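Local coordinates for farnesyl diphosphate synthase (Rhodobacter capsulatus, PDB 3M0G), which probably condenses farnesyl diphosphate with isopentenyl diphosphate to geranylgeranyl diphosphate, a precursor of carotenoids, using magnesium, at residues Ala35-Gly40 against Pro96-Lys101; Leu117-Cys122 against Ala138-Ala143. All coordinates share one frame; numbering follows the deposited sequence.

Contact 1: Ala35-Gly40 against Pro96-Lys101. Unlike the reference sequence in segment 96-101: K100 (reference Arg).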
ATOM      1  N   ALA B  35      11.555  10.916   2.401  1.00  8.53           N
ATOM      2  CA  ALA B  35      12.281  11.329   3.602  1.00  8.06           C
ATOM      3  C   ALA B  35      11.675  12.614   4.178  1.00  8.50           C
ATOM      4  O   ALA B  35      11.444  12.723   5.393  1.00  8.66           O
ATOM      5  CB  ALA B  35      13.771  11.514   3.288  1.00  7.86           C
ATOM      6  N   TYR B  36      11.394  13.564   3.288  1.00  8.95           N
ATOM      7  CA  TYR B  36      10.799  14.867   3.654  1.00  9.66           C
ATOM      8  C   TYR B  36       9.406  14.680   4.270  1.00 10.71           C
ATOM      9  O   TYR B  36       9.085  15.292   5.283  1.00 10.12           O
ATOM     10  CB  TYR B  36      10.743  15.754   2.408  1.00  9.81           C
ATOM     11  CG  TYR B  36      10.213  17.157   2.599  1.00 13.16           C
ATOM     12  CD1 TYR B  36      11.065  18.198   2.984  1.00 10.36           C
ATOM     13  CD2 TYR B  36       8.865  17.457   2.350  1.00 10.31           C
ATOM     14  CE1 TYR B  36      10.584  19.485   3.156  1.00 13.33           C
ATOM     15  CE2 TYR B  36       8.374  18.749   2.519  1.00 13.18           C
ATOM     16  CZ  TYR B  36       9.240  19.752   2.918  1.00 10.46           C
ATOM     17  OH  TYR B  36       8.770  21.027   3.077  1.00 13.48           O
ATOM     18  N   ALA B  37       8.602  13.803   3.666  1.00 12.27           N
ATOM     19  CA  ALA B  37       7.211  13.571   4.097  1.00 13.39           C
ATOM     20  C   ALA B  37       7.139  12.882   5.444  1.00 14.83           C
ATOM     21  O   ALA B  37       6.229  13.136   6.228  1.00 15.71           O
ATOM     22  CB  ALA B  37       6.472  12.766   3.068  1.00 13.26           C
ATOM     23  N   ALA B  38       8.119  12.031   5.716  1.00 14.94           N
ATOM     24  CA  ALA B  38       8.161  11.263   6.950  1.00 15.11           C
ATOM     25  C   ALA B  38       8.898  11.952   8.101  1.00 15.31           C
ATOM     26  O   ALA B  38       8.974  11.398   9.186  1.00 14.79           O
ATOM     27  CB  ALA B  38       8.755   9.874   6.669  1.00 15.26           C
ATOM     28  N   GLN B  39       9.424  13.155   7.859  1.00 16.11           N
ATOM     29  CA  GLN B  39      10.145  13.932   8.867  1.00 16.54           C
ATOM     30  C   GLN B  39       9.162  14.649   9.788  1.00 17.04           C
ATOM     31  O   GLN B  39       8.136  15.171   9.330  1.00 17.23           O
ATOM     32  CB  GLN B  39      11.064  14.973   8.201  1.00 16.81           C
ATOM     33  CG  GLN B  39      12.422  14.461   7.757  1.00 26.34           C
ATOM     34  CD  GLN B  39      13.127  15.364   6.726  1.00 17.79           C
ATOM     35  OE1 GLN B  39      12.860  16.571   6.630  1.00 26.71           O
ATOM     36  NE2 GLN B  39      14.042  14.777   5.968  1.00 26.38           N
ATOM     37  N   GLY B  40       9.476  14.668  11.081  1.00 17.21           N
ATOM     38  CA  GLY B  40       8.725  15.469  12.053  1.00 17.53           C
ATOM     39  C   GLY B  40       7.345  14.938  12.396  1.00 17.43           C
ATOM     40  O   GLY B  40       7.027  13.788  12.105  1.00 17.62           O
ATOM     41  N   PRO B  96       6.607  24.027   2.864  1.00 10.23           N
ATOM     42  CA  PRO B  96       5.983  23.614   1.600  1.00  9.33           C
ATOM     43  C   PRO B  96       5.637  22.127   1.595  1.00  8.74           C
ATOM     44  O   PRO B  96       6.353  21.313   2.202  1.00  8.44           O
ATOM     45  CB  PRO B  96       7.072  23.883   0.568  1.00  9.37           C
ATOM     46  CG  PRO B  96       7.943  24.943   1.205  1.00 16.78           C
ATOM     47  CD  PRO B  96       7.953  24.600   2.648  1.00  9.68           C
ATOM     48  N   THR B  97       4.552  21.772   0.922  1.00  8.40           N
ATOM     49  CA  THR B  97       4.136  20.374   0.874  1.00  8.58           C
ATOM     50  C   THR B  97       4.970  19.639  -0.158  1.00  8.77           C
ATOM     51  O   THR B  97       5.769  20.254  -0.874  1.00  9.06           O
ATOM     52  CB  THR B  97       2.624  20.216   0.570  1.00  8.51           C
ATOM     53  OG1 THR B  97       2.271  21.043  -0.545  1.00 11.39           O
ATOM     54  CG2 THR B  97       1.793  20.601   1.789  1.00 12.05           C
ATOM     55  N   VAL B  98       4.811  18.319  -0.228  1.00  8.62           N
ATOM     56  CA  VAL B  98       5.621  17.535  -1.163  1.00  7.91           C
ATOM     57  C   VAL B  98       5.317  17.931  -2.600  1.00  8.97           C
ATOM     58  O   VAL B  98       6.233  18.128  -3.401  1.00 10.01           O
ATOM     59  CB  VAL B  98       5.442  16.033  -0.977  1.00  6.23           C
ATOM     60  CG1 VAL B  98       6.037  15.270  -2.170  1.00 11.74           C
ATOM     61  CG2 VAL B  98       6.109  15.595   0.318  1.00 12.16           C
ATOM     62  N   HIS B  99       4.030  18.046  -2.914  1.00  8.60           N
ATOM     63  CA  HIS B  99       3.602  18.369  -4.268  1.00  8.78           C
ATOM     64  C   HIS B  99       4.041  19.799  -4.670  1.00  8.66           C
ATOM     65  O   HIS B  99       4.274  20.060  -5.843  1.00  9.29           O
ATOM     66  CB  HIS B  99       2.105  18.132  -4.447  1.00  8.81           C
ATOM     67  CG  HIS B  99       1.251  19.299  -4.068  1.00  9.09           C
ATOM     68  ND1 HIS B  99       0.755  19.481  -2.796  1.00  9.41           N
ATOM     69  CD2 HIS B  99       0.793  20.337  -4.804  1.00  9.19           C
ATOM     70  CE1 HIS B  99       0.038  20.589  -2.762  1.00  8.86           C
ATOM     71  NE2 HIS B  99       0.044  21.125  -3.969  1.00  9.32           N
ATOM     72  N   LYS B 100       4.174  20.697  -3.697  1.00  8.20           N
ATOM     73  CA  LYS B 100       4.723  22.040  -3.954  1.00  8.37           C
ATOM     74  C   LYS B 100       6.248  22.063  -4.095  1.00  8.56           C
ATOM     75  O   LYS B 100       6.773  22.785  -4.926  1.00  8.91           O
ATOM     76  CB  LYS B 100       4.284  23.048  -2.880  1.00  8.65           C
ATOM     77  CG  LYS B 100       2.785  23.267  -2.811  1.00  2.00           C
ATOM     78  CD  LYS B 100       2.248  23.922  -4.081  1.00  9.08           C
ATOM     79  CE  LYS B 100       2.388  25.441  -4.006  1.00  2.31           C
ATOM     80  NZ  LYS B 100       1.450  26.131  -4.937  1.00 10.34           N
ATOM     81  N   LYS B 101       6.950  21.291  -3.270  1.00  9.48           N
ATOM     82  CA  LYS B 101       8.423  21.255  -3.293  1.00 10.13           C
ATOM     83  C   LYS B 101       8.984  20.437  -4.468  1.00 10.56           C
ATOM     84  O   LYS B 101      10.062  20.747  -4.990  1.00 11.21           O
ATOM     85  CB  LYS B 101       8.967  20.766  -1.939  1.00 11.22           C
ATOM     86  CG  LYS B 101      10.496  20.776  -1.805  1.00 24.75           C
ATOM     87  CD  LYS B 101      10.948  20.509  -0.372  1.00 12.43           C
ATOM     88  CE  LYS B 101      12.463  20.317  -0.290  1.00 25.37           C
ATOM     89  NZ  LYS B 101      13.227  21.592  -0.487  1.00 13.01           N
TER
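Y36 carries CG anti to its backbone N (chi1 -178°), which sends the ring straight out from helix 29-37 toward 96-101. K101 has the same first torsion, and its chain stays extended until a bend at chi4, so CD arrives over one face of the tyrosine ring. K101 CD lies 3.9 Å from the centroid of the Y36 ring, a CH-pi contact set off toward the rim. The two side chains cross obliquely. At the far end of the ring, Y36 OH donates to P96 O at 2.6 Å. The hydroxyl meets a lone pair in the carbonyl plane, with a C=O...donor angle of 141°. The hydroxyl end of the ring is thus held by the bond, while the K101 methylene lies over the face. This is the all-helical fold of the FPP/GGPP synthase family, and the contact joins the end of helix 29-37 to the short hairpin 91-96 and the helical turn that follows it. T97 is the N-cap residue of helix 98-101, and its OG1 bonds to D89 O. At the ring edge, V98 CG2 lies 3.9 Å from Y36 CD2, close to the ring plane. The same methyl touches A37 CB at 4.0 Å. Both A37 and V98 also pack on V79 of helix 60-81, and W102 meets the Y36 ring edge-to-face.

Contact 2: Leu117-Cys122 against Ala138-Ala143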
ATOM      1  N   LEU B 117       6.373   1.025   1.845  1.00  4.43           N
ATOM      2  CA  LEU B 117       7.341   0.980   2.946  1.00  4.73           C
ATOM      3  C   LEU B 117       6.709   0.526   4.267  1.00  4.35           C
ATOM      4  O   LEU B 117       7.317  -0.301   4.994  1.00  5.46           O
ATOM      5  CB  LEU B 117       8.053   2.342   3.129  1.00  5.80           C
ATOM      6  CG  LEU B 117       9.266   2.372   4.076  1.00  2.00           C
ATOM      7  CD1 LEU B 117      10.401   1.473   3.553  1.00  6.39           C
ATOM      8  CD2 LEU B 117       9.789   3.797   4.211  1.00  6.05           C
ATOM      9  N   ALA B 118       5.548   1.098   4.604  1.00  3.20           N
ATOM     10  CA  ALA B 118       4.784   0.713   5.801  1.00  3.51           C
ATOM     11  C   ALA B 118       4.582  -0.811   5.911  1.00  4.24           C
ATOM     12  O   ALA B 118       4.850  -1.406   6.960  1.00  3.92           O
ATOM     13  CB  ALA B 118       3.420   1.418   5.854  1.00  4.14           C
ATOM     14  N   PHE B 119       4.109  -1.423   4.839  1.00  3.79           N
ATOM     15  CA  PHE B 119       3.916  -2.890   4.776  1.00  4.84           C
ATOM     16  C   PHE B 119       5.206  -3.708   4.870  1.00  5.28           C
ATOM     17  O   PHE B 119       5.222  -4.803   5.477  1.00  4.99           O
ATOM     18  CB  PHE B 119       3.033  -3.278   3.570  1.00  7.50           C
ATOM     19  CG  PHE B 119       1.568  -3.004   3.806  1.00  8.32           C
ATOM     20  CD1 PHE B 119       0.834  -3.804   4.691  1.00  8.31           C
ATOM     21  CD2 PHE B 119       0.938  -1.929   3.194  1.00  9.07           C
ATOM     22  CE1 PHE B 119      -0.507  -3.541   4.952  1.00  8.86           C
ATOM     23  CE2 PHE B 119      -0.429  -1.647   3.438  1.00  8.53           C
ATOM     24  CZ  PHE B 119      -1.151  -2.471   4.299  1.00  8.92           C
ATOM     25  N   GLU B 120       6.289  -3.171   4.308  1.00  5.44           N
ATOM     26  CA  GLU B 120       7.574  -3.863   4.291  1.00  6.38           C
ATOM     27  C   GLU B 120       8.077  -3.930   5.727  1.00  5.63           C
ATOM     28  O   GLU B 120       8.548  -4.961   6.200  1.00  5.72           O
ATOM     29  CB  GLU B 120       8.576  -3.101   3.422  1.00  8.01           C
ATOM     30  CG  GLU B 120       9.961  -3.758   3.338  1.00 16.31           C
ATOM     31  CD  GLU B 120      10.764  -3.305   2.117  1.00  9.68           C
ATOM     32  OE1 GLU B 120      11.232  -2.141   2.087  1.00 17.34           O
ATOM     33  OE2 GLU B 120      10.947  -4.123   1.193  1.00 17.17           O
ATOM     34  N   LEU B 121       7.958  -2.801   6.406  1.00  4.68           N
ATOM     35  CA  LEU B 121       8.305  -2.667   7.818  1.00  4.69           C
ATOM     36  C   LEU B 121       7.631  -3.688   8.722  1.00  5.05           C
ATOM     37  O   LEU B 121       8.234  -4.140   9.677  1.00  6.10           O
ATOM     38  CB  LEU B 121       7.972  -1.251   8.287  1.00  5.34           C
ATOM     39  CG  LEU B 121       8.925  -0.244   7.657  1.00  8.68           C
ATOM     40  CD1 LEU B 121       8.422   1.161   7.891  1.00  5.41           C
ATOM     41  CD2 LEU B 121      10.284  -0.458   8.256  1.00  6.09           C
ATOM     42  N   CYS B 122       6.374  -3.998   8.442  1.00  5.95           N
ATOM     43  CA  CYS B 122       5.618  -5.045   9.162  1.00  7.73           C
ATOM     44  C   CYS B 122       6.214  -6.455   9.079  1.00  8.47           C
ATOM     45  O   CYS B 122       5.786  -7.358   9.809  1.00  7.97           O
ATOM     46  CB  CYS B 122       4.169  -5.072   8.665  1.00  8.11           C
ATOM     47  SG  CYS B 122       3.194  -3.609   9.217  1.00 13.66           S
ATOM     48  N   ALA B 138      -2.324  -7.755   8.304  1.00  2.90           N
ATOM     49  CA  ALA B 138      -3.777  -7.816   8.120  1.00  3.10           C
ATOM     50  C   ALA B 138      -4.450  -6.629   8.814  1.00  3.69           C
ATOM     51  O   ALA B 138      -5.339  -6.009   8.258  1.00  4.88           O
ATOM     52  CB  ALA B 138      -4.360  -9.152   8.630  1.00  2.20           C
ATOM     53  N   ALA B 139      -3.989  -6.311  10.018  1.00  3.36           N
ATOM     54  CA  ALA B 139      -4.567  -5.238  10.811  1.00  3.93           C
ATOM     55  C   ALA B 139      -4.306  -3.877  10.193  1.00  3.94           C
ATOM     56  O   ALA B 139      -5.188  -3.035  10.207  1.00  4.90           O
ATOM     57  CB  ALA B 139      -4.051  -5.296  12.263  1.00  3.48           C
ATOM     58  N   LEU B 140      -3.109  -3.683   9.632  1.00  3.91           N
ATOM     59  CA  LEU B 140      -2.719  -2.436   8.958  1.00  3.56           C
ATOM     60  C   LEU B 140      -3.527  -2.256   7.700  1.00  3.36           C
ATOM     61  O   LEU B 140      -4.012  -1.155   7.411  1.00  3.14           O
ATOM     62  CB  LEU B 140      -1.217  -2.448   8.603  1.00  3.95           C
ATOM     63  CG  LEU B 140      -0.603  -1.183   7.974  1.00  5.57           C
ATOM     64  CD1 LEU B 140      -0.896   0.092   8.796  1.00  4.95           C
ATOM     65  CD2 LEU B 140       0.885  -1.306   7.651  1.00  4.66           C
ATOM     66  N   ALA B 141      -3.689  -3.347   6.964  1.00  2.84           N
ATOM     67  CA  ALA B 141      -4.474  -3.319   5.729  1.00  3.28           C
ATOM     68  C   ALA B 141      -5.945  -3.022   5.968  1.00  4.70           C
ATOM     69  O   ALA B 141      -6.559  -2.254   5.221  1.00  5.48           O
ATOM     70  CB  ALA B 141      -4.302  -4.617   4.956  1.00  4.10           C
ATOM     71  N   GLN B 142      -6.539  -3.664   6.964  1.00  6.75           N
ATOM     72  CA  GLN B 142      -7.930  -3.365   7.321  1.00  7.59           C
ATOM     73  C   GLN B 142      -8.131  -1.874   7.627  1.00  7.66           C
ATOM     74  O   GLN B 142      -9.088  -1.248   7.159  1.00  8.41           O
ATOM     75  CB  GLN B 142      -8.377  -4.236   8.502  1.00  8.56           C
ATOM     76  CG  GLN B 142      -8.779  -5.647   8.078  1.00 32.73           C
ATOM     77  CD  GLN B 142      -8.733  -6.651   9.218  1.00 10.08           C
ATOM     78  OE1 GLN B 142      -9.192  -6.381  10.331  1.00 33.25           O
ATOM     79  NE2 GLN B 142      -8.168  -7.830   8.940  1.00 33.06           N
ATOM     80  N   ALA B 143      -7.219  -1.319   8.411  1.00  7.57           N
ATOM     81  CA  ALA B 143      -7.342   0.048   8.893  1.00  6.92           C
ATOM     82  C   ALA B 143      -7.124   1.102   7.792  1.00  6.45           C
ATOM     83  O   ALA B 143      -7.708   2.193   7.843  1.00  6.49           O
ATOM     84  CB  ALA B 143      -6.400   0.269  10.097  1.00  6.19           C
TER
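The F119 ring and the L140 side chain cross obliquely, with one branch of the leucine laid on the ring. L140 CD2 sits over one face, 3.9 Å from the centroid of the F119 ring and 17° off its normal, so this is a CH-pi contact offset toward the rim. L140 CG is anti to its backbone N (chi1 -176°), and the side chain points from helix 130-144 toward helix 104-121. F119 has CG anti to the carbonyl carbon instead. Its bond to CB runs along the interface, but the ring tip comes close to the partner. F119 CZ meets A141 CA at 3.7 Å, and this backbone carbon lies at the ring edge, in plane. The methyl of A141 is also near, with CB 3.9 Å from F119 CZ. L140 CD2 has two further neighbours. C122 SG approaches it at 3.6 Å, and A118 CB at 4.1 Å. One methyl is thus held among an aromatic face, a sulfur and an alanine. No hydrogen bond crosses between the segments; the contact is apolar and buried. The helix segments run nearly antiparallel, at 155°, with axes 10.6 Å apart at closest approach. F119 also stacks on F119 of the second subunit and A141 packs on its E120, so this contact forms part of the dimer interface. An alanine in place of this phenylalanine would remove the ring that L140 CD2 and A141 pack against and that stacks across the dimer, and would probably loosen both the helix pair and the subunit contact. Within the chain, A118 and C122 pack on helix 60-81, while L140 touches F185 of helix 168-194.

From the N terminus, helix 3-23 leads into helix 29-37, where contact 1 begins. The chain then runs through helices 44-55 and 60-81 and the hairpin before 96-101 closes this loop of 55 residues. Helix 104-121 follows almost at once, and its end opens contact 2. A short connection of 15 residues returns along helix 130-144 to close it. The two contacts therefore stand in series, neither nested nor crossed. The centres of contact 1 and contact 2 are about 22 Å apart, and the two do not touch. Helix 104-121 spans the gap: L114 meets A37 of contact 1, and its last turns enter contact 2, beside the second subunit.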